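Local coordinates for protein archeaosine synthase QueF-Like (Pyrobaculum calidifontis, PDB 5K0P) that converts the nitrile of preQ0-modified tRNA into a formamidine with free ammonium, the last step of archaeosine biosynthesis, as a tunnel-fold homodecamer, at residues S29-L43 with V73-K87. Numbering follows the deposited sequence.
Sequences SFEVSVEYIPRGAVL and VKAAVNPPYVKVTVK
The Y81 ring meets E35 edge-on: its OH donates a 3.1 Å hydrogen bond to E35 OE2, which receives it on the anti side, well out of the carboxylate plane, with the carboxylate and ring planes 53° apart. With Y81 CG anti to the backbone N (chi1 169°), the ring lies across the neighbouring strand, and I37 CG1 sits at its edge. The other carboxylate oxygen of E35, OE1, forms a salt bridge with R12 of strand 10-20, while K83 NZ stays 4.2 Å from E35 OE2, beyond a salt bridge but probably near enough for a favourable charge interaction. On the R39 guanidinium, P80 CD lies over one face, toward the rim, and N78 O approaches the edge, 3.1 Å from R39 NH2. The F30 ring has V32 CG1 at its edge and packs obliquely against V86 CG1; H62 of helix 62-77, itself a substrate-binding residue of a site shared between adjacent subunits, meets it edge-to-face.

These side chains flank the two central strands of the four-stranded antiparallel sheet of the T-fold. E31, S33 and E35 form hydrogen-bonded pairs with K87, T85 and K83, and the bond from E35 N to K83 O (2.8 Å) is nearly straight. On the helix-covered face, V32, V34, V84 and V86 pack under helix 62-77, with V34 also meeting F48 of helix 45-53, V34 CG2 lying 4.0 Å from V84 CG2.

Near the end of strand 27-37, the Y36 side chain crosses those of V77 and P79 at about a right angle, and its OH accepts a 2.8 Å hydrogen bond from L43 N, tying the substrate-binding residue back to the strand. V77 CG1 packs against A41 CB and L43 CB, and one water joins R39 N, A41 O and V77 O.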
loop_
_atom_site.group_PDB
_atom_site.type_symbol
_atom_site.label_atom_id
_atom_site.label_comp_id
_atom_site.label_asym_id
_atom_site.label_seq_id
_atom_site.Cartn_x
_atom_site.Cartn_y
_atom_site.Cartn_z
ATOM N N SER A 29 -6.783 17.596 16.624
ATOM C CA SER A 29 -5.921 17.595 15.463
ATOM C C SER A 29 -6.706 17.253 14.162
ATOM O O SER A 29 -7.686 16.603 14.222
ATOM C CB SER A 29 -4.765 16.654 15.799
ATOM O OG SER A 29 -3.937 16.462 14.670
ATOM N N PHE A 30 -6.379 17.840 13.027
ATOM C CA PHE A 30 -7.054 17.604 11.784
ATOM C C PHE A 30 -6.181 17.647 10.560
ATOM O O PHE A 30 -5.091 18.209 10.576
ATOM C CB PHE A 30 -8.293 18.526 11.578
ATOM C CG PHE A 30 -8.020 19.999 11.537
ATOM C CD1 PHE A 30 -7.699 20.605 10.397
ATOM C CD2 PHE A 30 -8.098 20.760 12.695
ATOM C CE1 PHE A 30 -7.469 21.971 10.339
ATOM C CE2 PHE A 30 -7.847 22.100 12.704
ATOM C CZ PHE A 30 -7.539 22.751 11.500
ATOM N N GLU A 31 -6.711 17.042 9.480
ATOM C CA GLU A 31 -6.219 17.274 8.180
ATOM C C GLU A 31 -7.281 18.084 7.386
ATOM O O GLU A 31 -8.434 17.760 7.370
ATOM C CB GLU A 31 -5.901 15.882 7.539
ATOM C CG GLU A 31 -5.210 16.098 6.200
ATOM C CD GLU A 31 -5.235 14.882 5.292
ATOM O OE1 GLU A 31 -6.333 14.562 4.678
ATOM O OE2 GLU A 31 -4.132 14.294 5.170
ATOM N N VAL A 32 -6.865 19.117 6.699
ATOM C CA VAL A 32 -7.772 19.936 5.914
ATOM C C VAL A 32 -7.353 19.959 4.473
ATOM O O VAL A 32 -6.143 20.097 4.168
ATOM C CB VAL A 32 -7.920 21.339 6.505
ATOM C CG1 VAL A 32 -6.580 22.101 6.596
ATOM C CG2 VAL A 32 -8.909 22.176 5.673
ATOM N N SER A 33 -8.336 19.782 3.601
ATOM C CA SER A 33 -8.147 19.794 2.119
ATOM C C SER A 33 -9.022 20.927 1.601
ATOM O O SER A 33 -10.170 20.984 1.978
ATOM C CB SER A 33 -8.608 18.475 1.488
ATOM O OG SER A 33 -7.747 17.457 1.900
ATOM N N VAL A 34 -8.461 21.830 0.793
ATOM C CA VAL A 34 -9.263 22.835 0.103
ATOM C C VAL A 34 -9.049 22.726 -1.378
ATOM O O VAL A 34 -7.897 22.584 -1.882
ATOM C CB VAL A 34 -8.941 24.231 0.648
ATOM C CG1 VAL A 34 -9.743 25.322 -0.009
ATOM C CG2 VAL A 34 -9.151 24.209 2.147
ATOM N N GLU A 35 -10.147 22.845 -2.114
ATOM C CA GLU A 35 -10.023 22.840 -3.568
ATOM C C GLU A 35 -10.852 23.979 -4.070
ATOM O O GLU A 35 -11.919 24.240 -3.513
ATOM C CB GLU A 35 -10.327 21.419 -3.989
ATOM C CG GLU A 35 -11.341 21.176 -4.980
ATOM C CD GLU A 35 -11.678 19.702 -5.219
ATOM O OE1 GLU A 35 -10.883 18.749 -4.904
ATOM O OE2 GLU A 35 -12.792 19.574 -5.774
ATOM N N TYR A 36 -10.317 24.748 -4.998
ATOM C CA TYR A 36 -11.029 25.872 -5.592
ATOM C C TYR A 36 -10.651 26.229 -7.021
ATOM O O TYR A 36 -9.598 25.867 -7.501
ATOM C CB TYR A 36 -10.857 27.116 -4.669
ATOM C CG TYR A 36 -9.527 27.764 -4.769
ATOM C CD1 TYR A 36 -8.454 27.221 -4.122
ATOM C CD2 TYR A 36 -9.340 28.921 -5.555
ATOM C CE1 TYR A 36 -7.180 27.827 -4.233
ATOM C CE2 TYR A 36 -8.072 29.539 -5.675
ATOM C CZ TYR A 36 -6.997 28.975 -5.021
ATOM O OH TYR A 36 -5.704 29.514 -5.177
ATOM N N ILE A 37 -11.545 26.952 -7.712
ATOM C CA ILE A 37 -11.260 27.464 -9.050
ATOM C C ILE A 37 -10.935 28.918 -8.923
ATOM O O ILE A 37 -11.808 29.705 -8.482
ATOM C CB ILE A 37 -12.446 27.314 -9.998
ATOM C CG1 ILE A 37 -12.753 25.853 -10.133
ATOM C CG2 ILE A 37 -12.137 27.931 -11.413
ATOM C CD1 ILE A 37 -13.934 25.557 -10.980
ATOM N N PRO A 38 -9.699 29.315 -9.318
ATOM C CA PRO A 38 -9.326 30.718 -9.279
ATOM C C PRO A 38 -10.136 31.483 -10.295
ATOM O O PRO A 38 -10.492 30.897 -11.362
ATOM C CB PRO A 38 -7.852 30.708 -9.705
ATOM C CG PRO A 38 -7.369 29.343 -9.354
ATOM C CD PRO A 38 -8.549 28.456 -9.657
ATOM N N ARG A 39 -10.447 32.758 -9.935
ATOM C CA ARG A 39 -10.927 33.771 -10.875
ATOM C C ARG A 39 -10.074 35.033 -10.744
ATOM O O ARG A 39 -10.373 35.952 -9.944
ATOM C CB ARG A 39 -12.421 34.123 -10.675
ATOM C CG ARG A 39 -12.878 35.106 -11.788
ATOM C CD ARG A 39 -14.182 35.868 -11.524
ATOM N NE ARG A 39 -15.377 35.020 -11.609
ATOM C CZ ARG A 39 -16.127 34.558 -10.587
ATOM N NH1 ARG A 39 -17.180 33.775 -10.869
ATOM N NH2 ARG A 39 -15.867 34.843 -9.299
ATOM N N GLY A 40 -8.994 35.088 -11.490
ATOM C CA GLY A 40 -8.031 36.200 -11.320
ATOM C C GLY A 40 -7.426 36.522 -9.937
ATOM O O GLY A 40 -6.886 37.640 -9.724
ATOM N N ALA A 41 -7.518 35.574 -9.010
ATOM C CA ALA A 41 -6.664 35.592 -7.856
ATOM C C ALA A 41 -6.474 34.155 -7.396
ATOM O O ALA A 41 -7.454 33.354 -7.237
ATOM C CB ALA A 41 -7.253 36.461 -6.747
ATOM N N VAL A 42 -5.193 33.827 -7.256
ATOM C CA VAL A 42 -4.725 32.623 -6.627
ATOM C C VAL A 42 -4.450 32.936 -5.164
ATOM O O VAL A 42 -3.827 33.970 -4.838
ATOM C CB VAL A 42 -3.453 32.068 -7.320
ATOM C CG1 VAL A 42 -2.735 31.035 -6.445
ATOM C CG2 VAL A 42 -3.880 31.483 -8.647
ATOM N N LEU A 43 -4.946 32.060 -4.300
ATOM C CA LEU A 43 -4.671 32.154 -2.856
ATOM C C LEU A 43 -3.189 31.768 -2.578
ATOM O O LEU A 43 -2.765 30.660 -2.889
ATOM C CB LEU A 43 -5.615 31.243 -2.100
ATOM C CG LEU A 43 -5.437 31.256 -0.567
ATOM C CD1 LEU A 43 -5.734 32.663 -0.077
ATOM C CD2 LEU A 43 -6.329 30.275 0.152
ATOM N N VAL A 73 -11.723 31.639 2.706
ATOM C CA VAL A 73 -11.194 31.502 1.355
ATOM C C VAL A 73 -12.071 32.281 0.366
ATOM O O VAL A 73 -11.549 32.930 -0.517
ATOM C CB VAL A 73 -11.061 30.034 0.910
ATOM C CG1 VAL A 73 -10.587 29.955 -0.561
ATOM C CG2 VAL A 73 -10.102 29.308 1.827
ATOM N N LYS A 74 -13.371 32.254 0.534
ATOM C CA LYS A 74 -14.208 32.993 -0.379
ATOM C C LYS A 74 -13.943 34.465 -0.246
ATOM O O LYS A 74 -13.951 35.192 -1.261
ATOM C CB LYS A 74 -15.678 32.777 -0.109
ATOM C CG LYS A 74 -16.226 31.517 -0.722
ATOM C CD LYS A 74 -17.596 31.195 -0.191
ATOM C CE LYS A 74 -18.678 32.203 -0.599
ATOM N NZ LYS A 74 -18.958 31.923 -2.029
ATOM N N ALA A 75 -13.722 34.927 0.982
ATOM C CA ALA A 75 -13.478 36.337 1.176
ATOM C C ALA A 75 -12.140 36.797 0.584
ATOM O O ALA A 75 -12.083 37.891 0.008
ATOM C CB ALA A 75 -13.602 36.750 2.655
ATOM N N ALA A 76 -11.089 35.980 0.709
ATOM C CA ALA A 76 -9.803 36.296 0.131
ATOM C C ALA A 76 -9.777 36.308 -1.409
ATOM O O ALA A 76 -9.133 37.174 -1.965
ATOM C CB ALA A 76 -8.743 35.344 0.648
ATOM N N VAL A 77 -10.424 35.356 -2.097
ATOM C CA VAL A 77 -10.289 35.296 -3.573
ATOM C C VAL A 77 -11.539 35.113 -4.365
ATOM O O VAL A 77 -11.431 34.920 -5.548
ATOM C CB VAL A 77 -9.263 34.223 -4.039
ATOM C CG1 VAL A 77 -7.902 34.445 -3.405
ATOM C CG2 VAL A 77 -9.722 32.822 -3.676
ATOM N N ASN A 78 -12.709 35.180 -3.743
ATOM C CA ASN A 78 -14.001 35.104 -4.433
ATOM C C ASN A 78 -14.028 34.130 -5.585
ATOM O O ASN A 78 -14.265 34.559 -6.704
ATOM C CB ASN A 78 -14.422 36.511 -4.914
ATOM C CG ASN A 78 -14.468 37.524 -3.768
ATOM O OD1 ASN A 78 -13.475 38.291 -3.502
ATOM N ND2 ASN A 78 -15.599 37.511 -3.038
ATOM N N PRO A 79 -13.733 32.829 -5.326
ATOM C CA PRO A 79 -13.652 31.869 -6.408
ATOM C C PRO A 79 -15.034 31.369 -6.719
ATOM O O PRO A 79 -15.838 31.360 -5.829
ATOM C CB PRO A 79 -12.822 30.742 -5.796
ATOM C CG PRO A 79 -13.146 30.800 -4.392
ATOM C CD PRO A 79 -13.480 32.185 -4.032
ATOM N N PRO A 80 -15.322 30.989 -7.970
ATOM C CA PRO A 80 -16.662 30.456 -8.288
ATOM C C PRO A 80 -16.965 29.080 -7.718
ATOM O O PRO A 80 -18.127 28.650 -7.793
ATOM C CB PRO A 80 -16.631 30.301 -9.827
ATOM C CG PRO A 80 -15.197 30.218 -10.183
ATOM C CD PRO A 80 -14.505 31.125 -9.199
ATOM N N TYR A 81 -15.940 28.375 -7.240
ATOM C CA TYR A 81 -16.110 27.072 -6.620
ATOM C C TYR A 81 -15.033 26.953 -5.556
ATOM O O TYR A 81 -13.866 27.262 -5.805
ATOM C CB TYR A 81 -15.926 25.890 -7.620
ATOM C CG TYR A 81 -15.832 24.525 -6.967
ATOM C CD1 TYR A 81 -16.900 23.986 -6.313
ATOM C CD2 TYR A 81 -14.653 23.780 -7.020
ATOM C CE1 TYR A 81 -16.836 22.763 -5.721
ATOM C CE2 TYR A 81 -14.560 22.535 -6.421
ATOM C CZ TYR A 81 -15.649 22.042 -5.754
ATOM O OH TYR A 81 -15.523 20.799 -5.176
ATOM N N VAL A 82 -15.452 26.484 -4.397
ATOM C CA VAL A 82 -14.566 26.146 -3.244
ATOM C C VAL A 82 -15.181 25.018 -2.484
ATOM O O VAL A 82 -16.411 25.019 -2.232
ATOM C CB VAL A 82 -14.465 27.261 -2.183
ATOM C CG1 VAL A 82 -13.336 27.023 -1.157
ATOM C CG2 VAL A 82 -14.107 28.492 -2.852
ATOM N N LYS A 83 -14.331 24.070 -2.091
ATOM C CA LYS A 83 -14.701 23.026 -1.202
ATOM C C LYS A 83 -13.614 22.842 -0.171
ATOM O O LYS A 83 -12.424 22.825 -0.507
ATOM C CB LYS A 83 -14.928 21.722 -1.973
ATOM C CG LYS A 83 -15.369 20.588 -1.101
ATOM C CD LYS A 83 -15.784 19.356 -1.882
ATOM C CE LYS A 83 -14.548 18.585 -2.359
ATOM N NZ LYS A 83 -14.854 17.246 -2.960
ATOM N N VAL A 84 -14.057 22.671 1.083
ATOM C CA VAL A 84 -13.218 22.472 2.230
ATOM C C VAL A 84 -13.601 21.187 2.933
ATOM O O VAL A 84 -14.759 21.019 3.274
ATOM C CB VAL A 84 -13.407 23.597 3.244
ATOM C CG1 VAL A 84 -12.534 23.346 4.485
ATOM C CG2 VAL A 84 -13.091 24.954 2.625
ATOM N N THR A 85 -12.618 20.357 3.264
ATOM C CA THR A 85 -12.858 19.090 3.851
ATOM C C THR A 85 -11.926 18.981 5.025
ATOM O O THR A 85 -10.700 19.154 4.860
ATOM C CB THR A 85 -12.595 17.877 2.891
ATOM O OG1 THR A 85 -13.493 17.921 1.727
ATOM C CG2 THR A 85 -12.927 16.591 3.659
ATOM N N VAL A 86 -12.535 18.773 6.203
ATOM C CA VAL A 86 -11.820 18.647 7.478
ATOM C C VAL A 86 -12.001 17.244 8.000
ATOM O O VAL A 86 -13.144 16.854 8.200
ATOM C CB VAL A 86 -12.336 19.681 8.497
ATOM C CG1 VAL A 86 -11.655 19.494 9.834
ATOM C CG2 VAL A 86 -12.201 21.086 7.938
ATOM N N LYS A 87 -10.877 16.523 8.216
ATOM C CA LYS A 87 -10.859 15.117 8.619
ATOM C C LYS A 87 -10.211 15.053 9.979
ATOM O O LYS A 87 -9.136 15.596 10.146
ATOM C CB LYS A 87 -10.032 14.194 7.627
ATOM C CG LYS A 87 -10.463 14.357 6.171
ATOM C CD LYS A 87 -9.832 13.365 5.136
ATOM C CE LYS A 87 -10.304 13.701 3.708
ATOM N NZ LYS A 87 -9.645 12.794 2.721
HETATM O O HOH W 1 -12.037 19.601 -0.149
HETATM O O HOH W 2 -10.052 33.358 -7.413
HETATM O O HOH W 3 -12.230 36.262 -7.994
#